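Local coordinates for citrate lyase subunit beta-like protein (PDB 6CHU), which is a magnesium-dependent, TIM-barrel lyase that works as an essential bifunctional enzyme in itaconate dissimilation and leucine catabolism in Mycobacterium tuberculosis, at the interface of chains A and B. Residues are numbered along the deposited sequence; one frame, centred on the assembly and turned at random. Chains: chain A/B, Citrate lyase subunit beta-like protein.

The interface of chains A and B. Residues chain A 261-264, 266; chain B 45, 145-146, 149, 191.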
ATOM      1  N   ASP A 261     -11.238 -23.838  -6.117  1.00 57.50           N
ATOM      2  CA  ASP A 261     -11.158 -24.197  -4.706  1.00 57.89           C
ATOM      3  C   ASP A 261     -12.284 -23.492  -3.948  1.00 57.37           C
ATOM      4  O   ASP A 261     -13.185 -22.897  -4.548  1.00 56.82           O
ATOM      5  CB  ASP A 261      -9.772 -23.867  -4.138  1.00 63.29           C
ATOM      6  CG  ASP A 261      -9.424 -22.392  -4.239  1.00 62.31           C
ATOM      7  OD1 ASP A 261     -10.023 -21.678  -5.069  1.00 60.86           O
ATOM      8  OD2 ASP A 261      -8.543 -21.942  -3.479  1.00 67.32           O
ATOM      9  N   SER A 262     -12.226 -23.561  -2.615  1.00 58.00           N
ATOM     10  CA  SER A 262     -13.312 -23.019  -1.797  1.00 58.03           C
ATOM     11  C   SER A 262     -13.584 -21.542  -2.054  1.00 56.80           C
ATOM     12  O   SER A 262     -14.756 -21.184  -2.265  1.00 56.67           O
ATOM     13  CB  SER A 262     -13.025 -23.279  -0.315  1.00 59.49           C
ATOM     14  OG  SER A 262     -13.956 -22.586   0.496  1.00 59.71           O
ATOM     15  N   PRO A 263     -12.594 -20.642  -2.058  1.00 56.49           N
ATOM     16  CA  PRO A 263     -12.924 -19.220  -2.271  1.00 56.12           C
ATOM     17  C   PRO A 263     -13.528 -18.920  -3.637  1.00 55.67           C
ATOM     18  O   PRO A 263     -14.350 -18.002  -3.742  1.00 55.77           O
ATOM     19  CB  PRO A 263     -11.577 -18.513  -2.082  1.00 56.87           C
ATOM     20  CG  PRO A 263     -10.548 -19.569  -2.290  1.00 57.23           C
ATOM     21  CD  PRO A 263     -11.158 -20.827  -1.771  1.00 57.22           C
ATOM     22  N   VAL A 264     -13.149 -19.657  -4.683  1.00 55.63           N
ATOM     23  CA  VAL A 264     -13.704 -19.394  -6.012  1.00 55.87           C
ATOM     24  C   VAL A 264     -15.203 -19.685  -6.037  1.00 57.90           C
ATOM     25  O   VAL A 264     -15.975 -18.990  -6.712  1.00 56.74           O
ATOM     26  CB  VAL A 264     -12.947 -20.207  -7.078  1.00 56.28           C
ATOM     27  CG1 VAL A 264     -13.598 -20.043  -8.458  1.00 57.18           C
ATOM     28  CG2 VAL A 264     -11.496 -19.774  -7.112  1.00 56.66           C
ATOM     29  N   THR A 266     -17.109 -19.276  -3.436  1.00 56.61           N
ATOM     30  CA  THR A 266     -17.689 -18.122  -2.756  1.00 56.91           C
ATOM     31  C   THR A 266     -17.854 -16.949  -3.717  1.00 57.05           C
ATOM     32  O   THR A 266     -18.853 -16.222  -3.652  1.00 57.92           O
ATOM     33  CB  THR A 266     -16.824 -17.719  -1.561  1.00 56.72           C
ATOM     34  OG1 THR A 266     -16.620 -18.858  -0.718  1.00 57.17           O
ATOM     35  CG2 THR A 266     -17.500 -16.613  -0.757  1.00 57.47           C
TER
ATOM     36  N   ASP B  45      -7.913 -26.173   2.298  1.00 22.75           N
ATOM     37  CA  ASP B  45      -8.915 -26.058   1.241  1.00 24.47           C
ATOM     38  C   ASP B  45      -8.756 -27.095   0.135  1.00 28.36           C
ATOM     39  O   ASP B  45      -9.728 -27.367  -0.578  1.00 28.30           O
ATOM     40  CB  ASP B  45      -8.905 -24.646   0.653  1.00 22.78           C
ATOM     41  CG  ASP B  45      -9.669 -23.675   1.515  1.00 26.31           C
ATOM     42  OD1 ASP B  45     -10.294 -24.142   2.500  1.00 26.31           O
ATOM     43  OD2 ASP B  45      -9.635 -22.460   1.226  1.00 25.94           O
ATOM     44  N   GLU B 145      -7.523 -15.363  -3.895  1.00 22.19           N
ATOM     45  CA  GLU B 145      -8.930 -15.741  -4.015  1.00 24.12           C
ATOM     46  C   GLU B 145      -9.659 -15.652  -2.678  1.00 21.99           C
ATOM     47  O   GLU B 145     -10.788 -15.148  -2.623  1.00 23.84           O
ATOM     48  CB  GLU B 145      -9.057 -17.134  -4.620  1.00 25.73           C
ATOM     49  CG  GLU B 145      -8.709 -17.143  -6.093  1.00 39.37           C
ATOM     50  CD  GLU B 145      -7.210 -17.082  -6.344  1.00 52.70           C
ATOM     51  OE1 GLU B 145      -6.431 -17.389  -5.408  1.00 55.94           O
ATOM     52  OE2 GLU B 145      -6.817 -16.727  -7.480  1.00 55.91           O
ATOM     53  N   ASP B 146      -9.050 -16.158  -1.596  1.00 21.16           N
ATOM     54  CA  ASP B 146      -9.666 -15.999  -0.274  1.00 20.56           C
ATOM     55  C   ASP B 146      -9.693 -14.533   0.152  1.00 20.86           C
ATOM     56  O   ASP B 146     -10.630 -14.107   0.844  1.00 21.76           O
ATOM     57  CB  ASP B 146      -8.937 -16.844   0.784  1.00 22.98           C
ATOM     58  CG  ASP B 146      -9.552 -18.234   0.966  1.00 26.73           C
ATOM     59  OD1 ASP B 146     -10.799 -18.341   1.010  1.00 30.38           O
ATOM     60  OD2 ASP B 146      -8.784 -19.227   1.082  1.00 23.31           O
ATOM     61  N   ALA B 149     -12.693 -13.229  -1.617  1.00 21.79           N
ATOM     62  CA  ALA B 149     -13.902 -13.850  -1.089  1.00 24.30           C
ATOM     63  C   ALA B 149     -14.286 -13.226   0.246  1.00 22.91           C
ATOM     64  O   ALA B 149     -15.444 -12.850   0.460  1.00 23.71           O
ATOM     65  CB  ALA B 149     -13.698 -15.355  -0.930  1.00 26.96           C
ATOM     66  N   LEU B 191      -4.308 -19.846 -10.410  1.00 24.63           N
ATOM     67  CA  LEU B 191      -5.340 -20.880 -10.476  1.00 27.26           C
ATOM     68  C   LEU B 191      -5.624 -21.343 -11.898  1.00 26.94           C
ATOM     69  O   LEU B 191      -6.099 -22.472 -12.082  1.00 26.82           O
ATOM     70  CB  LEU B 191      -6.636 -20.391  -9.830  1.00 28.09           C
ATOM     71  CG  LEU B 191      -6.612 -20.271  -8.301  1.00 27.39           C
ATOM     72  CD1 LEU B 191      -8.021 -20.043  -7.812  1.00 32.89           C
ATOM     73  CD2 LEU B 191      -6.037 -21.515  -7.641  1.00 27.70           C
TER
HETATM   74  O   HOH W   1      -7.913 -21.392  -0.411  1.00 22.15           O
HETATM   75  O   HOH W   2      -7.161 -19.809  -3.652  1.00 27.51           O
HETATM   76  O   HOH W   3     -11.767 -20.891   1.702  1.00 33.85           O
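The first turn of the last modelled helix of chain A (262-272) and A:Asp261 just before it lie over helix 144-151 of chain B, which carries the magnesium ligand B:Asp146. The packed part centres on the ring of A:Pro263, which crosses B:Asp146 obliquely. Its CB comes up to carboxylate oxygen OD1 of B:Asp146 at 3.2 Å, and its CG meets CB of B:Glu145 at 3.7 Å. CD of the same ring faces OD2 of B:Asp45, the side chains tip to tip, so carboxylates from two chain B segments border the ring. One turn further along, CB and CG2 of A:Thr266 rest on the methyl of B:Ala149. On the other flank, A:Val264 turns CG1 anti to its backbone N (chi1 175°), which leaves CG2 to meet CD1 of B:Leu191 tip to tip at 3.6 Å. B:Glu145 runs beside this valine in the same direction, bent at chi2 (77°), with CG against the valine methyl.

The polar side is looser: no direct hydrogen bond or salt bridge joins the chains here. A:Asp261, its CG in the crowded position between backbone N and carbonyl carbon (chi1 60°), sends OD2 to a water 2.5 Å away that also meets OE1 of B:Glu145. A second water links this OD2 to OD2 of B:Asp45, 2.6 Å from the latter. A third joins OG of A:Ser262 to OD2 of B:Asp45 and lies 2.8 Å from OD1 of B:Asp146. OD2 of A:Asp261 and OD2 of B:Asp45, like-charged if both are ionised, stay 4.9 Å apart; the intervening water may ease their repulsion, and the nearby acids B:Asp45, B:Glu145 and B:Asp146 could raise the pKa of A:Asp261. Within the homotrimer, this patch brings this helix onto its neighbour's metal-site helix, and so probably helps to cover and shape the active site.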